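Local coordinates for protein putative transcription regulator (Lactobacillus plantarum WCFS1, PDB 3COL) that probably binds DNA as a dimeric TetR-family regulator and controls transcription, at residues Val13-Ala18 / Thr34-Arg39; Ala56-Val61 / Gln111-Leu116; Ser161-His166 / Gln187-Ala192. All coordinates share one frame; numbering follows the deposited sequence. Where two conformers were deposited one is given.

Interaction 1. Residues Val13-Ala18 / Thr34-Arg39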
ATOM      1  N   VAL A  13       6.372  20.940  16.490  1.00 22.32           N
ATOM      2  CA  VAL A  13       5.516  20.818  15.318  1.00 22.57           C
ATOM      3  C   VAL A  13       6.268  21.167  14.027  1.00 21.65           C
ATOM      4  O   VAL A  13       6.179  20.428  13.049  1.00 21.18           O
ATOM      5  CB  VAL A  13       4.272  21.669  15.482  1.00 22.78           C
ATOM      6  CG1 VAL A  13       3.470  21.755  14.177  1.00 24.31           C
ATOM      7  CG2 VAL A  13       3.423  21.096  16.631  1.00 24.79           C
ATOM      8  N   LYS A  14       7.000  22.285  14.029  1.00 20.86           N
ATOM      9  CA  LYS A  14       7.872  22.652  12.901  1.00 20.46           C
ATOM     10  C   LYS A  14       8.849  21.540  12.558  1.00 19.29           C
ATOM     11  O   LYS A  14       9.085  21.245  11.376  1.00 18.80           O
ATOM     12  CB  LYS A  14       8.658  23.937  13.196  1.00 20.76           C
ATOM     13  CG  LYS A  14       7.798  25.209  13.159  1.00 23.74           C
ATOM     14  CD  LYS A  14       7.340  25.488  11.721  1.00 29.44           C
ATOM     15  CE  LYS A  14       6.089  26.372  11.641  1.00 32.20           C
ATOM     16  NZ  LYS A  14       5.858  26.815  10.232  1.00 34.21           N
ATOM     17  N   ILE A  15       9.417  20.928  13.588  1.00 18.10           N
ATOM     18  CA  ILE A  15      10.316  19.785  13.373  1.00 18.38           C
ATOM     19  C   ILE A  15       9.636  18.546  12.797  1.00 17.72           C
ATOM     20  O   ILE A  15      10.136  17.949  11.838  1.00 17.68           O
ATOM     21  CB  ILE A  15      11.109  19.451  14.643  1.00 18.87           C
ATOM     22  CG1 ILE A  15      12.136  20.573  14.931  1.00 19.65           C
ATOM     23  CG2 ILE A  15      11.830  18.148  14.447  1.00 18.23           C
ATOM     24  CD1 ILE A  15      12.619  20.622  16.359  1.00 21.68           C
ATOM     25  N   GLN A  16       8.489  18.161  13.366  1.00 16.61           N
ATOM     26  CA  GLN A  16       7.721  17.060  12.827  1.00 15.89           C
ATOM     27  C   GLN A  16       7.264  17.303  11.375  1.00 15.96           C
ATOM     28  O   GLN A  16       7.323  16.405  10.539  1.00 15.30           O
ATOM     29  CB  GLN A  16       6.508  16.823  13.712  1.00 17.06           C
ATOM     30  CG  GLN A  16       6.837  16.322  15.108  1.00 15.22           C
ATOM     31  CD  GLN A  16       5.584  16.245  15.972  1.00 17.80           C
ATOM     32  OE1 GLN A  16       4.823  17.195  16.061  1.00 19.91           O
ATOM     33  NE2 GLN A  16       5.363  15.107  16.586  1.00 18.23           N
ATOM     34  N   ASP A  17       6.821  18.522  11.076  1.00 15.85           N
ATOM     35  CA  ASP A  17       6.444  18.872   9.699  1.00 15.89           C
ATOM     36  C   ASP A  17       7.623  18.704   8.753  1.00 15.50           C
ATOM     37  O   ASP A  17       7.463  18.174   7.653  1.00 15.53           O
ATOM     38  CB  ASP A  17       5.912  20.292   9.619  1.00 15.21           C
ATOM     39  CG  ASP A  17       4.526  20.423  10.189  1.00 17.33           C
ATOM     40  OD1 ASP A  17       3.890  19.379  10.515  1.00 21.24           O
ATOM     41  OD2 ASP A  17       4.055  21.572  10.283  1.00 20.37           O
ATOM     42  N   ALA A  18       8.799  19.152   9.181  1.00 15.66           N
ATOM     43  CA  ALA A  18      10.036  18.970   8.388  1.00 16.41           C
ATOM     44  C   ALA A  18      10.394  17.479   8.118  1.00 16.59           C
ATOM     45  O   ALA A  18      10.695  17.106   6.993  1.00 17.54           O
ATOM     46  CB  ALA A  18      11.178  19.656   9.075  1.00 15.59           C
ATOM     47  N   THR A  34      20.540  16.952  10.749  1.00 18.94           N
ATOM     48  CA  THR A  34      21.100  18.078   9.986  1.00 20.21           C
ATOM     49  C   THR A  34      20.096  18.614   8.959  1.00 20.21           C
ATOM     50  O   THR A  34      19.830  19.824   8.908  1.00 20.33           O
ATOM     51  CB  THR A  34      22.403  17.685   9.265  1.00 19.07           C
ATOM     52  OG1 THR A  34      23.418  17.443  10.255  1.00 22.49           O
ATOM     53  CG2 THR A  34      22.861  18.791   8.377  1.00 19.85           C
ATOM     54  N   LYS A  35      19.559  17.703   8.147  1.00 20.36           N
ATOM     55  CA  LYS A  35      18.579  18.050   7.118  1.00 21.19           C
ATOM     56  C   LYS A  35      17.324  18.674   7.763  1.00 20.16           C
ATOM     57  O   LYS A  35      16.764  19.666   7.256  1.00 20.85           O
ATOM     58  CB  LYS A  35      18.227  16.787   6.329  1.00 21.11           C
ATOM     59  CG  LYS A  35      17.966  17.006   4.852  1.00 24.87           C
ATOM     60  CD  LYS A  35      17.502  15.701   4.176  1.00 23.67           C
ATOM     61  CE  LYS A  35      18.696  14.902   3.653  1.00 27.79           C
ATOM     62  NZ  LYS A  35      18.217  13.712   2.868  1.00 29.54           N
ATOM     63  N   VAL A  36      16.883  18.115   8.880  1.00 18.49           N
ATOM     64  CA  VAL A  36      15.679  18.621   9.563  1.00 18.56           C
ATOM     65  C   VAL A  36      15.928  20.048  10.042  1.00 18.73           C
ATOM     66  O   VAL A  36      15.109  20.940   9.822  1.00 20.44           O
ATOM     67  CB  VAL A  36      15.221  17.652  10.735  1.00 18.87           C
ATOM     68  CG1 VAL A  36      14.291  18.353  11.766  1.00 18.37           C
ATOM     69  CG2 VAL A  36      14.563  16.433  10.163  1.00 16.86           C
ATOM     70  N   ALA A  37      17.082  20.268  10.664  1.00 18.16           N
ATOM     71  CA  ALA A  37      17.456  21.567  11.181  1.00 18.07           C
ATOM     72  C   ALA A  37      17.528  22.619  10.075  1.00 18.41           C
ATOM     73  O   ALA A  37      17.082  23.738  10.280  1.00 17.76           O
ATOM     74  CB  ALA A  37      18.783  21.478  11.941  1.00 17.34           C
ATOM     75  N   LYS A  38      18.099  22.258   8.918  1.00 18.62           N
ATOM     76  CA  LYS A  38      18.194  23.161   7.771  1.00 19.39           C
ATOM     77  C   LYS A  38      16.803  23.562   7.245  1.00 19.94           C
ATOM     78  O   LYS A  38      16.546  24.727   6.970  1.00 19.39           O
ATOM     79  CB  LYS A  38      19.055  22.535   6.656  1.00 20.09           C
ATOM     80  N   ARG A  39      15.896  22.594   7.161  1.00 19.90           N
ATOM     81  CA  ARG A  39      14.520  22.868   6.772  1.00 20.94           C
ATOM     82  C   ARG A  39      13.760  23.818   7.718  1.00 20.05           C
ATOM     83  O   ARG A  39      13.047  24.717   7.260  1.00 19.57           O
ATOM     84  CB  ARG A  39      13.741  21.564   6.627  1.00 20.73           C
ATOM     85  CG  ARG A  39      13.865  20.945   5.255  1.00 25.99           C
ATOM     86  CD  ARG A  39      13.079  19.644   5.202  1.00 32.10           C
ATOM     87  NE  ARG A  39      13.062  19.087   3.851  1.00 37.72           N
ATOM     88  CZ  ARG A  39      12.154  19.367   2.923  1.00 39.04           C
ATOM     89  NH1 ARG A  39      11.163  20.226   3.164  1.00 39.09           N
ATOM     90  NH2 ARG A  39      12.249  18.776   1.744  1.00 42.35           N
TER

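Interaction 2. Residues Ala56-Val61 / Gln111-Leu116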
ATOM      1  N   ALA A  56      14.340   8.721  16.654  1.00 16.49           N
ATOM      2  CA  ALA A  56      13.381   9.492  17.452  1.00 16.64           C
ATOM      3  C   ALA A  56      12.552  10.466  16.578  1.00 16.21           C
ATOM      4  O   ALA A  56      11.353  10.642  16.811  1.00 16.06           O
ATOM      5  CB  ALA A  56      14.100  10.235  18.602  1.00 15.42           C
ATOM      6  N   LEU A  57      13.183  11.092  15.586  1.00 15.95           N
ATOM      7  CA  LEU A  57      12.465  12.006  14.661  1.00 15.60           C
ATOM      8  C   LEU A  57      11.358  11.250  13.876  1.00 15.28           C
ATOM      9  O   LEU A  57      10.222  11.700  13.800  1.00 14.80           O
ATOM     10  CB  LEU A  57      13.420  12.669  13.662  1.00 15.24           C
ATOM     11  CG  LEU A  57      14.437  13.670  14.213  1.00 15.91           C
ATOM     12  CD1 LEU A  57      15.550  13.966  13.200  1.00 14.65           C
ATOM     13  CD2 LEU A  57      13.730  14.974  14.657  1.00 14.90           C
ATOM     14  N   ILE A  58      11.721  10.098  13.330  1.00 14.81           N
ATOM     15  CA  ILE A  58      10.813   9.233  12.555  1.00 14.18           C
ATOM     16  C   ILE A  58       9.669   8.690  13.456  1.00 13.85           C
ATOM     17  O   ILE A  58       8.483   8.718  13.066  1.00 13.89           O
ATOM     18  CB  ILE A  58      11.624   8.057  11.915  1.00 14.34           C
ATOM     19  CG1 ILE A  58      12.551   8.579  10.781  1.00 14.66           C
ATOM     20  CG2 ILE A  58      10.696   6.950  11.401  1.00 12.51           C
ATOM     21  CD1 ILE A  58      13.753   7.605  10.446  1.00 14.43           C
ATOM     22  N   ASP A  59      10.031   8.173  14.628  1.00 10.89           N
ATOM     23  CA  ASP A  59       9.066   7.571  15.520  1.00  9.88           C
ATOM     24  C   ASP A  59       8.018   8.602  15.921  1.00  9.84           C
ATOM     25  O   ASP A  59       6.859   8.263  16.075  1.00  8.73           O
ATOM     26  CB  ASP A  59       9.724   7.007  16.787  1.00  9.51           C
ATOM     27  CG  ASP A  59      10.553   5.748  16.523  1.00 12.46           C
ATOM     28  OD1 ASP A  59      10.528   5.237  15.377  1.00 14.20           O
ATOM     29  OD2 ASP A  59      11.247   5.289  17.465  1.00 15.83           O
ATOM     30  N   SER A  60       8.459   9.857  16.110  1.00  9.76           N
ATOM     31  CA  SER A  60       7.566  10.960  16.507  1.00 10.24           C
ATOM     32  C   SER A  60       6.517  11.247  15.430  1.00  9.48           C
ATOM     33  O   SER A  60       5.319  11.377  15.721  1.00  9.78           O
ATOM     34  CB  SER A  60       8.368  12.214  16.844  1.00  9.66           C
ATOM     35  OG  SER A  60       7.501  13.297  17.171  1.00 13.56           O
ATOM     36  N   VAL A  61       6.959  11.319  14.184  1.00  9.43           N
ATOM     37  CA  VAL A  61       6.040  11.486  13.067  1.00  9.33           C
ATOM     38  C   VAL A  61       5.129  10.257  12.876  1.00  9.55           C
ATOM     39  O   VAL A  61       3.930  10.402  12.584  1.00  9.13           O
ATOM     40  CB  VAL A  61       6.782  11.853  11.753  1.00  9.12           C
ATOM     41  CG1 VAL A  61       5.810  11.854  10.569  1.00  7.99           C
ATOM     42  CG2 VAL A  61       7.498  13.227  11.925  1.00  8.91           C
ATOM     43  N   GLN A 111       2.669   4.439   5.750  1.00 18.42           N
ATOM     44  CA  GLN A 111       3.024   3.302   4.931  1.00 18.97           C
ATOM     45  C   GLN A 111       4.521   3.280   4.674  1.00 18.61           C
ATOM     46  O   GLN A 111       5.176   2.218   4.769  1.00 18.63           O
ATOM     47  CB  GLN A 111       2.233   3.352   3.622  1.00 19.99           C
ATOM     48  CG  GLN A 111       2.769   2.399   2.555  1.00 23.78           C
ATOM     49  CD  GLN A 111       1.691   2.014   1.576  1.00 29.97           C
ATOM     50  OE1 GLN A 111       1.372   2.774   0.646  1.00 32.44           O
ATOM     51  NE2 GLN A 111       1.110   0.829   1.774  1.00 30.30           N
ATOM     52  N   GLN A 112       5.081   4.443   4.350  0.50 18.41           N
ATOM     53  CA  GLN A 112       6.522   4.555   4.105  0.50 18.40           C
ATOM     54  C   GLN A 112       7.359   4.196   5.325  0.50 18.09           C
ATOM     55  O   GLN A 112       8.357   3.483   5.204  0.50 17.85           O
ATOM     56  CB  GLN A 112       6.896   5.969   3.649  0.50 19.19           C
ATOM     57  CG  GLN A 112       6.948   6.155   2.145  0.50 19.82           C
ATOM     58  CD  GLN A 112       7.100   7.608   1.752  0.50 20.24           C
ATOM     59  OE1 GLN A 112       6.293   8.456   2.143  0.50 23.34           O
ATOM     60  NE2 GLN A 112       8.118   7.903   0.956  0.50 18.69           N
ATOM     61  N   ILE A 113       6.972   4.718   6.487  1.00 17.82           N
ATOM     62  CA  ILE A 113       7.686   4.418   7.739  1.00 17.99           C
ATOM     63  C   ILE A 113       7.577   2.915   8.042  1.00 19.44           C
ATOM     64  O   ILE A 113       8.577   2.271   8.332  1.00 18.79           O
ATOM     65  CB  ILE A 113       7.179   5.261   8.929  1.00 15.94           C
ATOM     66  CG1 ILE A 113       7.422   6.749   8.646  1.00 16.18           C
ATOM     67  CG2 ILE A 113       7.906   4.833  10.213  1.00 15.61           C
ATOM     68  CD1 ILE A 113       6.885   7.690   9.701  1.00 14.79           C
ATOM     69  N   LYS A 114       6.364   2.369   7.942  1.00 21.65           N
ATOM     70  CA  LYS A 114       6.147   0.935   8.122  1.00 24.43           C
ATOM     71  C   LYS A 114       6.995   0.053   7.193  1.00 25.94           C
ATOM     72  O   LYS A 114       7.599  -0.935   7.637  1.00 26.73           O
ATOM     73  CB  LYS A 114       4.662   0.613   7.992  1.00 24.81           C
ATOM     74  CG  LYS A 114       3.933   0.668   9.303  1.00 26.72           C
ATOM     75  CD  LYS A 114       2.459   0.368   9.123  1.00 29.66           C
ATOM     76  CE  LYS A 114       1.953  -0.507  10.294  1.00 35.01           C
ATOM     77  NZ  LYS A 114       0.439  -0.541  10.503  1.00 37.75           N
ATOM     78  N   ALA A 115       7.071   0.415   5.918  1.00 28.32           N
ATOM     79  CA  ALA A 115       7.914  -0.307   4.943  1.00 30.90           C
ATOM     80  C   ALA A 115       9.382  -0.411   5.360  1.00 33.00           C
ATOM     81  O   ALA A 115      10.021  -1.435   5.127  1.00 33.12           O
ATOM     82  CB  ALA A 115       7.798   0.325   3.554  1.00 29.83           C
ATOM     83  N   LEU A 116       9.910   0.641   5.986  1.00 36.01           N
ATOM     84  CA  LEU A 116      11.324   0.690   6.388  1.00 39.28           C
ATOM     85  C   LEU A 116      11.637  -0.066   7.694  1.00 41.67           C
ATOM     86  O   LEU A 116      12.755  -0.591   7.872  1.00 41.71           O
ATOM     87  CB  LEU A 116      11.810   2.139   6.492  1.00 39.00           C
ATOM     88  CG  LEU A 116      13.323   2.322   6.572  1.00 39.92           C
ATOM     89  CD1 LEU A 116      13.871   2.760   5.216  1.00 40.55           C
ATOM     90  CD2 LEU A 116      13.703   3.320   7.675  1.00 40.10           C
TER

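Interaction 3. Residues Ser161-His166 / Gln187-Ala192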
ATOM      1  N   SER A 161      -5.630   0.010   2.304  0.50  4.20           N
ATOM      2  CA  SER A 161      -5.139   0.100   0.911  0.50  4.23           C
ATOM      3  C   SER A 161      -6.142   0.748  -0.035  0.50  4.00           C
ATOM      4  O   SER A 161      -5.771   1.595  -0.843  0.50  4.10           O
ATOM      5  CB  SER A 161      -4.702  -1.259   0.387  0.50  4.56           C
ATOM      6  OG  SER A 161      -4.455  -1.200  -1.001  0.50  6.82           O
ATOM      7  N   THR A 162      -7.410   0.372   0.101  1.00  4.09           N
ATOM      8  CA  THR A 162      -8.519   0.933  -0.709  1.00  4.04           C
ATOM      9  C   THR A 162      -8.704   2.439  -0.434  1.00  3.35           C
ATOM     10  O   THR A 162      -8.818   3.210  -1.368  1.00  2.00           O
ATOM     11  CB  THR A 162      -9.859   0.200  -0.446  1.00  3.81           C
ATOM     12  OG1 THR A 162      -9.685  -1.195  -0.748  1.00  4.71           O
ATOM     13  CG2 THR A 162     -11.028   0.756  -1.299  1.00  2.80           C
ATOM     14  N   ILE A 163      -8.731   2.822   0.847  1.00  2.29           N
ATOM     15  CA  ILE A 163      -8.826   4.222   1.206  1.00  2.34           C
ATOM     16  C   ILE A 163      -7.589   4.993   0.769  1.00  2.37           C
ATOM     17  O   ILE A 163      -7.688   6.121   0.294  1.00  2.39           O
ATOM     18  CB  ILE A 163      -9.131   4.386   2.717  1.00  2.19           C
ATOM     19  CG1 ILE A 163     -10.573   3.906   2.992  1.00  3.28           C
ATOM     20  CG2 ILE A 163      -8.875   5.821   3.173  1.00  2.00           C
ATOM     21  CD1 ILE A 163     -10.913   3.713   4.510  1.00  3.12           C
ATOM     22  N   HIS A 164      -6.411   4.392   0.917  1.00  2.76           N
ATOM     23  CA  HIS A 164      -5.218   5.094   0.518  1.00  3.38           C
ATOM     24  C   HIS A 164      -5.203   5.381  -0.995  1.00  3.29           C
ATOM     25  O   HIS A 164      -4.942   6.497  -1.384  1.00  3.42           O
ATOM     26  CB  HIS A 164      -3.963   4.337   0.957  1.00  2.85           C
ATOM     27  CG  HIS A 164      -2.710   5.109   0.747  1.00  5.14           C
ATOM     28  ND1 HIS A 164      -1.496   4.509   0.525  1.00 10.38           N
ATOM     29  CD2 HIS A 164      -2.479   6.441   0.716  1.00  5.27           C
ATOM     30  CE1 HIS A 164      -0.570   5.439   0.354  1.00  7.80           C
ATOM     31  NE2 HIS A 164      -1.143   6.616   0.464  1.00  4.17           N
ATOM     32  N   THR A 165      -5.488   4.370  -1.820  1.00  3.58           N
ATOM     33  CA  THR A 165      -5.545   4.506  -3.281  1.00  4.93           C
ATOM     34  C   THR A 165      -6.558   5.579  -3.700  1.00  4.45           C
ATOM     35  O   THR A 165      -6.272   6.430  -4.540  1.00  5.41           O
ATOM     36  CB  THR A 165      -5.871   3.164  -3.970  1.00  4.48           C
ATOM     37  OG1 THR A 165      -4.907   2.165  -3.585  1.00  6.37           O
ATOM     38  CG2 THR A 165      -5.822   3.291  -5.490  1.00  6.40           C
ATOM     39  N   HIS A 166      -7.730   5.536  -3.095  1.00  4.08           N
ATOM     40  CA  HIS A 166      -8.795   6.496  -3.374  1.00  4.19           C
ATOM     41  C   HIS A 166      -8.301   7.918  -3.041  1.00  4.08           C
ATOM     42  O   HIS A 166      -8.512   8.846  -3.802  1.00  4.05           O
ATOM     43  CB  HIS A 166     -10.041   6.083  -2.553  1.00  2.87           C
ATOM     44  CG  HIS A 166     -11.237   6.976  -2.739  1.00  5.30           C
ATOM     45  ND1 HIS A 166     -11.756   7.291  -3.980  1.00  5.00           N
ATOM     46  CD2 HIS A 166     -12.044   7.578  -1.833  1.00  2.00           C
ATOM     47  CE1 HIS A 166     -12.820   8.065  -3.829  1.00  4.22           C
ATOM     48  NE2 HIS A 166     -13.013   8.257  -2.538  1.00  4.65           N
ATOM     49  N   GLN A 187     -18.747  -0.123  -0.121  1.00  3.88           N
ATOM     50  CA  GLN A 187     -19.312  -1.357  -0.699  1.00  4.84           C
ATOM     51  C   GLN A 187     -18.181  -2.368  -1.088  1.00  4.74           C
ATOM     52  O   GLN A 187     -18.256  -3.576  -0.787  1.00  4.63           O
ATOM     53  CB  GLN A 187     -20.225  -1.047  -1.875  1.00  4.25           C
ATOM     54  CG  GLN A 187     -21.080  -2.247  -2.319  1.00  8.46           C
ATOM     55  CD  GLN A 187     -21.740  -1.992  -3.667  1.00 13.98           C
ATOM     56  OE1 GLN A 187     -21.083  -1.551  -4.636  1.00 17.54           O
ATOM     57  NE2 GLN A 187     -23.037  -2.216  -3.729  1.00 12.76           N
HETATM   58  N   MSE A 188     -17.125  -1.876  -1.722  1.00  4.99           N
HETATM   59  CA  MSE A 188     -15.973  -2.748  -2.045  1.00  5.80           C
HETATM   60  C   MSE A 188     -15.290  -3.315  -0.763  1.00  4.76           C
HETATM   61  O   MSE A 188     -15.050  -4.515  -0.651  1.00  4.82           O
HETATM   62  CB  MSE A 188     -14.956  -2.022  -2.922  1.00  4.44           C
HETATM   63  CG  MSE A 188     -13.555  -2.700  -2.842  1.00  7.54           C
HETATM   64 SE   MSE A 188     -12.311  -1.905  -4.105  0.80  8.94          SE
HETATM   65  CE  MSE A 188     -12.794  -2.799  -5.758  1.00  6.13           C
ATOM     66  N   ILE A 189     -15.005  -2.444   0.206  1.00  4.69           N
ATOM     67  CA  ILE A 189     -14.305  -2.837   1.443  1.00  3.87           C
ATOM     68  C   ILE A 189     -15.115  -3.818   2.279  1.00  4.00           C
ATOM     69  O   ILE A 189     -14.582  -4.810   2.755  1.00  3.18           O
ATOM     70  CB  ILE A 189     -13.945  -1.595   2.283  1.00  4.29           C
ATOM     71  CG1 ILE A 189     -12.912  -0.717   1.539  1.00  3.68           C
ATOM     72  CG2 ILE A 189     -13.505  -1.991   3.710  1.00  6.20           C
ATOM     73  CD1 ILE A 189     -12.759   0.664   2.162  1.00  3.62           C
ATOM     74  N   TRP A 190     -16.409  -3.531   2.446  1.00  3.89           N
ATOM     75  CA  TRP A 190     -17.295  -4.389   3.243  1.00  4.07           C
ATOM     76  C   TRP A 190     -17.550  -5.742   2.581  1.00  3.58           C
ATOM     77  O   TRP A 190     -17.542  -6.767   3.258  1.00  3.71           O
ATOM     78  CB  TRP A 190     -18.645  -3.673   3.589  1.00  3.71           C
ATOM     79  CG  TRP A 190     -19.597  -4.511   4.478  1.00  2.27           C
ATOM     80  CD1 TRP A 190     -20.890  -4.883   4.182  1.00  4.12           C
ATOM     81  CD2 TRP A 190     -19.315  -5.082   5.782  1.00  4.06           C
ATOM     82  NE1 TRP A 190     -21.412  -5.626   5.205  1.00  3.98           N
ATOM     83  CE2 TRP A 190     -20.473  -5.782   6.190  1.00  2.32           C
ATOM     84  CE3 TRP A 190     -18.178  -5.095   6.626  1.00  3.39           C
ATOM     85  CZ2 TRP A 190     -20.549  -6.459   7.421  1.00  6.32           C
ATOM     86  CZ3 TRP A 190     -18.243  -5.772   7.833  1.00  4.82           C
ATOM     87  CH2 TRP A 190     -19.419  -6.453   8.227  1.00  3.11           C
ATOM     88  N   ASP A 191     -17.823  -5.753   1.275  1.00  3.65           N
ATOM     89  CA  ASP A 191     -17.860  -7.036   0.512  1.00  3.37           C
ATOM     90  C   ASP A 191     -16.578  -7.878   0.702  1.00  3.73           C
ATOM     91  O   ASP A 191     -16.643  -9.109   0.897  1.00  2.56           O
ATOM     92  CB  ASP A 191     -18.091  -6.808  -0.993  1.00  2.79           C
ATOM     93  CG  ASP A 191     -19.501  -6.328  -1.299  1.00  3.42           C
ATOM     94  OD1 ASP A 191     -20.315  -6.310  -0.362  1.00  3.28           O
ATOM     95  OD2 ASP A 191     -19.795  -5.967  -2.464  1.00  2.91           O
ATOM     96  N   ALA A 192     -15.426  -7.213   0.588  1.00  3.20           N
ATOM     97  CA  ALA A 192     -14.103  -7.887   0.771  1.00  3.15           C
ATOM     98  C   ALA A 192     -14.069  -8.566   2.135  1.00  3.82           C
ATOM     99  O   ALA A 192     -13.739  -9.722   2.224  1.00  4.62           O
ATOM    100  CB  ALA A 192     -12.998  -6.895   0.697  1.00  2.39           C
TER

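Interaction 1. Residues Val13-Ala18 / Thr34-Arg39
The contact belongs to the helical DNA-binding domain of the TetR family, where I15 and A18 of 13-18 meet V36 and R39 of 34-39. Both segments are helical. Helix 33-40 is probably the first helix of the helix-turn-helix, with 44-48 following it as the recognition helix. The two segment axes approach to 9.1 Å, at 117° between their N-to-C directions. The closest touch is methyl to methyl: I15 CG2 lies 3.6 Å from V36 CG1. The two side chains meet roughly perpendicular, so the contact is made by one methyl from each. The V36 torsion explains the choice of methyl: CG1 stands anti to the backbone N (chi1 160°) and is the branch that reaches I15. A18 lies one turn further on. A18 CB is 4.3 Å from V36 CG1 and 4.0 Å from R39 CB. The small methyl lets the backbones come close here, with the CA atoms of A18 and V36 5.8 Å apart. R39 forms the exposed border. Its chain runs extended from CG to NE, and R39 CD packs 3.9 Å from A18 O. The aliphatic part of the arginine therefore covers the edge of the apolar patch. The contact is van der Waals packing, mostly between hydrocarbon groups. Around it, I15 and V36 both rest on L57 of helix 54-67. V36 also touches V19 and I22, further along helix 11-26. F51 and I42, in the loops, close over I15, and V40 packs against both I15 and A18.

Interaction 2. Residues Ala56-Val61 / Gln111-Leu116
I58 and I113 make the tight part of this contact, with CG2 of I58 3.7 Å from CG2 of I113. Both isoleucines set out toward the other helix, and their side chains lie alongside each other with opposite sense. In both, CG1 stands anti to the carbonyl carbon (chi1 -70° in I58, -62° in I113), leaving CG2 anti to the backbone N and facing the partner. The I113 CD1 methyl reaches further, to 3.9 Å from I58 O. All three touching residues are buried. In TetR regulators the helix after the helix-turn-helix links it to the larger C-terminal domain; helix 54-67 is probably that link, and helix 106-117 packs against it. Y62 of helix 54-67 adds to the cover over I113. The packing is looser beyond this pair. V61 CG1 is 4.4 Å from I113 CD1, and the L116 side chain comes no nearer than 5.1 Å to 56-61. L116 instead packs on P28 and on A25 of the second subunit. D59 is on the solvent side, where its OD1 accepts a hydrogen bond from Q55 NE2. A115, also exposed, packs on Q112 of the second subunit.

Interaction 3. Residues Ser161-His166 / Gln187-Ala192
M188, a selenomethionine, is the first residue of 187-192 to touch 161-166. Its CG is anti to the backbone N (chi1 159°) and the chain bends at chi3. This brings M188 SE to 4.1 Å from T162 CG2. The same side chain packs on H155 of the second subunit. I189 comes next and lies against two residues. I189 CG1 is 3.7 Å from T162 CG2, and these two side chains run side by side, each heading the other way. I189 CD1 is 4.0 Å from I163 CG1, and here one side chain lies across the other, close to square. T162 thus offers its methyl to the isoleucine, while its OG1 is hydrogen-bonded to V158 O within its own helix. An alanine at I189 has none of CG1, CG2 and CD1, and T162 and I163 would probably lose the apolar partner they share, opening a gap between the helices. W190 packs elsewhere, on I89 of helix 85-102 and against the ring of F186. D191 OD2 forms a salt bridge with K148 of the second subunit. A192 packs on A192 of that subunit. The segments run nearly antiparallel, at 163°, with the segment axes 10.8 Å apart at their closest. Two antiparallel helices that pack together and also face the partner chain are typical of the four-helix dimer interface of TetR-family regulators.

Overall arrangement
The three contacts follow one another along the chain, from the probable DNA-binding end toward the C-terminal end of the chain. Interactions 1 and 2 have centres about 14 Å apart and touch directly. Q16 NE2 and S60 OG are 2.9 Å apart, a probable hydrogen bond, and Q16 O packs 3.5 Å from V61 CG2. Interaction 3 lies on the opposite side of the chain's centre, its own centre about 24 Å from that of interaction 2. These two meet where Q111 OE1 packs 3.3 Å from H164 CE1. Interactions 1 and 3 do not touch; their nearest atoms are about 16 Å apart. Interactions 2 and 3 both reach the second subunit, but interaction 1 does not.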